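Local coordinates for GH5 (Bacteroidetes bacterium AC2a, PDB 4YHE), which probably hydrolyses the beta-1,4-glucosidic links of cellulose and related beta-glucans as a family 5 glycoside hydrolase, at residues I16-G21 / R56-P61; I97-I102 / V158-N163. One frame throughout, in Å; residues are numbered along the deposited sequence.

Contact 1 (I16-G21 / R56-P61)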
loop_
_atom_site.group_PDB
_atom_site.type_symbol
_atom_site.label_atom_id
_atom_site.label_comp_id
_atom_site.label_asym_id
_atom_site.label_seq_id
_atom_site.Cartn_x
_atom_site.Cartn_y
_atom_site.Cartn_z
ATOM N N ILE A 16 -0.776 8.086 -9.528
ATOM C CA ILE A 16 0.326 7.916 -8.600
ATOM C C ILE A 16 -0.058 8.678 -7.304
ATOM O O ILE A 16 -0.418 9.848 -7.316
ATOM C CB ILE A 16 1.684 8.379 -9.170
ATOM C CG1 ILE A 16 2.041 7.574 -10.414
ATOM C CG2 ILE A 16 2.788 8.313 -8.111
ATOM C CD1 ILE A 16 2.194 6.071 -10.182
ATOM N N GLY A 17 -0.036 7.963 -6.190
ATOM C CA GLY A 17 -0.271 8.531 -4.886
ATOM C C GLY A 17 0.940 8.374 -3.973
ATOM O O GLY A 17 2.062 8.024 -4.417
ATOM N N TRP A 18 0.718 8.667 -2.684
ATOM C CA TRP A 18 1.814 8.807 -1.724
ATOM C C TRP A 18 1.330 8.290 -0.388
ATOM O O TRP A 18 0.156 8.522 -0.012
ATOM C CB TRP A 18 2.188 10.279 -1.649
ATOM C CG TRP A 18 3.326 10.703 -0.785
ATOM C CD1 TRP A 18 4.609 10.849 -1.149
ATOM C CD2 TRP A 18 3.243 11.140 0.573
ATOM N NE1 TRP A 18 5.359 11.330 -0.095
ATOM C CE2 TRP A 18 4.531 11.535 0.966
ATOM C CE3 TRP A 18 2.197 11.278 1.480
ATOM C CZ2 TRP A 18 4.806 12.015 2.243
ATOM C CZ3 TRP A 18 2.487 11.746 2.762
ATOM C CH2 TRP A 18 3.768 12.130 3.108
ATOM N N ASN A 19 2.207 7.546 0.295
ATOM C CA ASN A 19 1.905 7.031 1.654
ATOM C C ASN A 19 2.450 7.975 2.732
ATOM O O ASN A 19 3.650 8.331 2.725
ATOM C CB ASN A 19 2.537 5.692 1.917
ATOM C CG ASN A 19 1.766 4.540 1.319
ATOM O OD1 ASN A 19 0.975 3.882 2.002
ATOM N ND2 ASN A 19 2.015 4.271 0.043
ATOM N N LEU A 20 1.584 8.325 3.677
ATOM C CA LEU A 20 1.986 8.972 4.912
ATOM C C LEU A 20 2.511 7.871 5.853
ATOM O O LEU A 20 1.837 7.489 6.796
ATOM C CB LEU A 20 0.828 9.726 5.508
ATOM C CG LEU A 20 1.106 10.574 6.769
ATOM C CD1 LEU A 20 2.004 11.774 6.515
ATOM C CD2 LEU A 20 -0.240 10.996 7.371
ATOM N N GLY A 21 3.733 7.418 5.572
ATOM C CA GLY A 21 4.314 6.219 6.206
ATOM C C GLY A 21 5.095 6.510 7.470
ATOM O O GLY A 21 5.595 7.606 7.656
ATOM N N ARG A 56 -2.525 12.016 -6.995
ATOM C CA ARG A 56 -3.982 11.960 -6.975
ATOM C C ARG A 56 -4.573 11.292 -5.767
ATOM O O ARG A 56 -5.782 11.366 -5.524
ATOM C CB ARG A 56 -4.479 11.242 -8.232
ATOM C CG ARG A 56 -4.208 12.021 -9.535
ATOM C CD ARG A 56 -4.626 11.176 -10.739
ATOM N NE ARG A 56 -4.347 11.788 -12.047
ATOM C CZ ARG A 56 -5.269 12.373 -12.825
ATOM N NH1 ARG A 56 -6.542 12.460 -12.443
ATOM N NH2 ARG A 56 -4.906 12.901 -13.989
ATOM N N SER A 57 -3.751 10.570 -5.023
ATOM C CA SER A 57 -4.258 9.816 -3.902
ATOM C C SER A 57 -3.263 9.846 -2.753
ATOM O O SER A 57 -2.073 10.141 -2.929
ATOM C CB SER A 57 -4.493 8.363 -4.323
ATOM O OG SER A 57 -3.375 7.844 -5.041
ATOM N N VAL A 58 -3.740 9.442 -1.587
ATOM C CA VAL A 58 -2.880 9.357 -0.431
ATOM C C VAL A 58 -3.341 8.190 0.407
ATOM O O VAL A 58 -4.533 7.993 0.628
ATOM C CB VAL A 58 -2.842 10.681 0.385
ATOM C CG1 VAL A 58 -4.247 11.099 0.849
ATOM C CG2 VAL A 58 -1.935 10.534 1.610
ATOM N N ARG A 59 -2.392 7.387 0.866
ATOM C CA ARG A 59 -2.721 6.316 1.782
ATOM C C ARG A 59 -2.216 6.726 3.171
ATOM O O ARG A 59 -1.066 7.169 3.344
ATOM C CB ARG A 59 -2.111 5.003 1.311
ATOM C CG ARG A 59 -2.283 3.779 2.211
ATOM C CD ARG A 59 -1.838 2.567 1.376
ATOM N NE ARG A 59 -1.854 1.243 1.999
ATOM C CZ ARG A 59 -0.844 0.666 2.654
ATOM N NH1 ARG A 59 0.285 1.309 2.887
ATOM N NH2 ARG A 59 -0.980 -0.586 3.106
ATOM N N ILE A 60 -3.095 6.567 4.153
ATOM C CA ILE A 60 -2.826 6.923 5.534
ATOM C C ILE A 60 -2.890 5.619 6.322
ATOM O O ILE A 60 -3.958 5.226 6.764
ATOM C CB ILE A 60 -3.835 7.937 6.052
ATOM C CG1 ILE A 60 -3.726 9.245 5.248
ATOM C CG2 ILE A 60 -3.584 8.281 7.507
ATOM C CD1 ILE A 60 -4.939 10.141 5.388
ATOM N N PRO A 61 -1.779 4.898 6.390
ATOM C CA PRO A 61 -1.838 3.611 7.151
ATOM C C PRO A 61 -2.050 3.947 8.625
ATOM O O PRO A 61 -1.473 4.932 9.119
ATOM C CB PRO A 61 -0.447 3.008 6.922
ATOM C CG PRO A 61 0.431 4.137 6.465
ATOM C CD PRO A 61 -0.442 5.192 5.869
HETATM O O HOH W 1 -0.257 7.378 8.649
#
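Asn19 and Arg59 lie side by side and point the same way, the amide lying against the aliphatic part of the arginine. Arg59 has CG anti to its backbone N (chi1 176°) and an extended chain from CG to NE, which carries NH1 past the amide, 2.8 Å from Asn19 OD1. This hydrogen bond is nearly straight, 168° at the hydrogen. The acceptor lies in the guanidinium plane at its edge, whereas the amide plane is turned 75° away. Arg59 CD also packs 3.2 Å from Asn19 OD1. Beyond the pair, NH1 meets Glu295, probably the family's nucleophile from its place on strand seven, and NH2 meets Glu160, both in salt bridges; NH2 also bonds Asn163 OD1. Asn19 ND2 is bound by the carbonyls of Gly294 and Tyr330. The backbones beneath are parallel neighbours, the first two strands of the eight-stranded TIM barrel of family 5 glycoside hydrolases, and these polar side chains point into its interior. Arg59 brackets Asn19 in the ladder: its N reaches Trp18 O at 2.9 Å, and its O receives Leu20 N. A leucine in place of Arg59 would probably leave Asn19 OD1, Asn163 OD1 and the Glu160 and Glu295 carboxylates without this partner. On the other face, Val58 CG2 meets the edge of the Trp18 indole at CE3, 4.2 Å away, and the indole NE1 bonds Asp332. Farther along, Leu20 CD2 touches Ile60 CG2. Leu20 centres an inverse gamma turn, and a water donates to both Leu20 O and Pro61 O.

Contact 2 (I97-I102 / V158-N163)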
loop_
_atom_site.group_PDB
_atom_site.type_symbol
_atom_site.label_atom_id
_atom_site.label_comp_id
_atom_site.label_asym_id
_atom_site.label_seq_id
_atom_site.Cartn_x
_atom_site.Cartn_y
_atom_site.Cartn_z
ATOM N N ILE A 97 -7.894 11.392 -3.316
ATOM C CA ILE A 97 -8.555 10.151 -2.948
ATOM C C ILE A 97 -7.752 9.611 -1.754
ATOM O O ILE A 97 -6.529 9.747 -1.724
ATOM C CB ILE A 97 -8.560 9.178 -4.136
ATOM C CG1 ILE A 97 -9.522 9.707 -5.205
ATOM C CG2 ILE A 97 -8.968 7.781 -3.704
ATOM C CD1 ILE A 97 -9.242 9.223 -6.607
ATOM N N VAL A 98 -8.433 9.003 -0.808
ATOM C CA VAL A 98 -7.819 8.654 0.487
ATOM C C VAL A 98 -8.055 7.201 0.793
ATOM O O VAL A 98 -9.174 6.741 0.675
ATOM C CB VAL A 98 -8.437 9.495 1.632
ATOM C CG1 VAL A 98 -7.863 9.107 3.012
ATOM C CG2 VAL A 98 -8.257 10.978 1.349
ATOM N N ILE A 99 -7.006 6.476 1.184
ATOM C CA ILE A 99 -7.132 5.110 1.672
ATOM C C ILE A 99 -6.706 5.070 3.145
ATOM O O ILE A 99 -5.668 5.631 3.490
ATOM C CB ILE A 99 -6.171 4.173 0.888
ATOM C CG1 ILE A 99 -6.425 4.267 -0.605
ATOM C CG2 ILE A 99 -6.288 2.728 1.321
ATOM C CD1 ILE A 99 -5.301 3.651 -1.433
ATOM N N ILE A 100 -7.506 4.436 3.995
ATOM C CA ILE A 100 -7.108 4.120 5.379
ATOM C C ILE A 100 -7.227 2.632 5.568
ATOM O O ILE A 100 -7.908 1.974 4.797
ATOM C CB ILE A 100 -7.960 4.854 6.425
ATOM C CG1 ILE A 100 -9.477 4.555 6.264
ATOM C CG2 ILE A 100 -7.700 6.347 6.302
ATOM C CD1 ILE A 100 -10.313 5.062 7.421
ATOM N N ASN A 101 -6.586 2.101 6.603
ATOM C CA ASN A 101 -6.495 0.658 6.778
ATOM C C ASN A 101 -6.316 0.243 8.226
ATOM O O ASN A 101 -6.391 1.077 9.150
ATOM C CB ASN A 101 -5.353 0.095 5.874
ATOM C CG ASN A 101 -3.958 0.365 6.412
ATOM O OD1 ASN A 101 -3.783 1.038 7.424
ATOM N ND2 ASN A 101 -2.941 -0.164 5.711
ATOM N N ILE A 102 -6.106 -1.050 8.413
ATOM C CA ILE A 102 -5.526 -1.606 9.626
ATOM C C ILE A 102 -4.101 -2.043 9.244
ATOM O O ILE A 102 -3.899 -2.891 8.355
ATOM C CB ILE A 102 -6.361 -2.787 10.134
ATOM C CG1 ILE A 102 -7.755 -2.308 10.548
ATOM C CG2 ILE A 102 -5.676 -3.488 11.283
ATOM C CD1 ILE A 102 -8.596 -3.394 11.191
ATOM N N VAL A 158 -11.534 5.388 0.537
ATOM C CA VAL A 158 -11.392 3.945 0.322
ATOM C C VAL A 158 -10.954 3.289 1.627
ATOM O O VAL A 158 -10.104 3.830 2.337
ATOM C CB VAL A 158 -10.306 3.658 -0.741
ATOM C CG1 VAL A 158 -10.064 2.157 -0.921
ATOM C CG2 VAL A 158 -10.616 4.310 -2.088
ATOM N N PHE A 159 -11.559 2.163 1.966
ATOM C CA PHE A 159 -11.107 1.369 3.093
ATOM C C PHE A 159 -10.286 0.193 2.557
ATOM O O PHE A 159 -10.750 -0.529 1.663
ATOM C CB PHE A 159 -12.268 0.787 3.899
ATOM C CG PHE A 159 -13.103 1.794 4.640
ATOM C CD1 PHE A 159 -12.708 3.103 4.799
ATOM C CD2 PHE A 159 -14.298 1.394 5.213
ATOM C CE1 PHE A 159 -13.503 3.997 5.488
ATOM C CE2 PHE A 159 -15.105 2.277 5.917
ATOM C CZ PHE A 159 -14.704 3.584 6.053
ATOM N N GLU A 160 -9.095 -0.009 3.118
ATOM C CA GLU A 160 -8.265 -1.162 2.817
ATOM C C GLU A 160 -8.278 -2.058 4.059
ATOM O O GLU A 160 -7.929 -1.604 5.146
ATOM C CB GLU A 160 -6.877 -0.691 2.459
ATOM C CG GLU A 160 -5.841 -1.777 2.230
ATOM C CD GLU A 160 -4.467 -1.159 2.041
ATOM O OE1 GLU A 160 -4.200 -0.538 0.969
ATOM O OE2 GLU A 160 -3.678 -1.267 3.005
ATOM N N THR A 161 -8.717 -3.302 3.893
ATOM C CA THR A 161 -9.121 -4.134 5.024
ATOM C C THR A 161 -8.017 -4.431 6.021
ATOM O O THR A 161 -8.264 -4.446 7.240
ATOM C CB THR A 161 -9.712 -5.483 4.570
ATOM O OG1 THR A 161 -8.828 -6.152 3.668
ATOM C CG2 THR A 161 -11.024 -5.268 3.879
ATOM N N LEU A 162 -6.844 -4.742 5.480
ATOM C CA LEU A 162 -5.688 -5.245 6.206
ATOM C C LEU A 162 -4.454 -4.815 5.426
ATOM O O LEU A 162 -4.569 -4.368 4.285
ATOM C CB LEU A 162 -5.698 -6.769 6.236
ATOM C CG LEU A 162 -6.969 -7.426 6.752
ATOM C CD1 LEU A 162 -6.936 -8.918 6.477
ATOM C CD2 LEU A 162 -7.037 -7.184 8.243
ATOM N N ASN A 163 -3.293 -4.976 6.035
ATOM C CA ASN A 163 -2.029 -4.661 5.404
ATOM C C ASN A 163 -1.271 -5.898 4.872
ATOM O O ASN A 163 -1.641 -6.448 3.816
ATOM C CB ASN A 163 -1.184 -3.802 6.334
ATOM C CG ASN A 163 0.070 -3.286 5.668
ATOM O OD1 ASN A 163 0.031 -2.851 4.497
ATOM N ND2 ASN A 163 1.207 -3.382 6.375
HETATM O O HOH W 2 -2.851 -5.581 8.703
#
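Strands 97-101 and 158-160 run parallel with axes 4.7 Å apart and inclined by 30°, joined by hydrogen bonds from Val158 N to Val98 O, Ile100 N to Val158 O and Glu160 N to Ile100 O. They are the third and fourth strands of the TIM barrel, so their side chains alternate between its interior and the surrounding helices. Inside, Ile99 and Val158 point the same way, CG1 of the isoleucine 3.9 Å from CB of the valine. Ile99 CG2, anti to its backbone N, packs 3.7 Å from Glu160 CB. On the outer face Ile100 lies alongside Phe159: its CG1, held between the backbone N and the carbonyl carbon, comes within 3.8 Å of ring atom CD1. Ile146 of helix 129-149 and Ile197 of helix 181-199 pack over this pair. Past the strands, Ile102 rests its CB 3.8 Å from Thr161 O, and a water links Ile102 O with Asn163 N. Asn163 and the glutamate directly after it form the Asn-Glu pair that follows strand four in clan A glycosidases, that glutamate probably being the acid/base. Glu160, three residues earlier, is a separate, buried carboxylate. Its OE1 bonds Tyr292. Its OE2, which also meets Arg59, takes a bond from Asn101 ND2, 3.0 Å long and 163° at the hydrogen, arriving on the anti side, 35° out of the carboxylate plane.

Along the chain contact 1 closes before contact 2 opens, and their centres lie 10 Å apart in one closed eight-stranded parallel barrel. Each pairs consecutive strands, and strands 57-60 and 97-101 are themselves neighbours, giving the continuous order 16-20, 57-60, 97-101, 157-160. Helices 44-53, 78-93 and 129-149 lie between these successive strands, as in the crossovers of a TIM barrel. The contacts meet directly: Arg59 NH2 reaches across strand 97-101, over Asn101, to a salt bridge 2.8 Å from Glu160 OE2. Asn19, Arg59, Asn101 and Glu160, one from each strand, thus form one polar network inside the barrel, near the C-terminal strand ends where family 5 enzymes carry their catalytic glutamates.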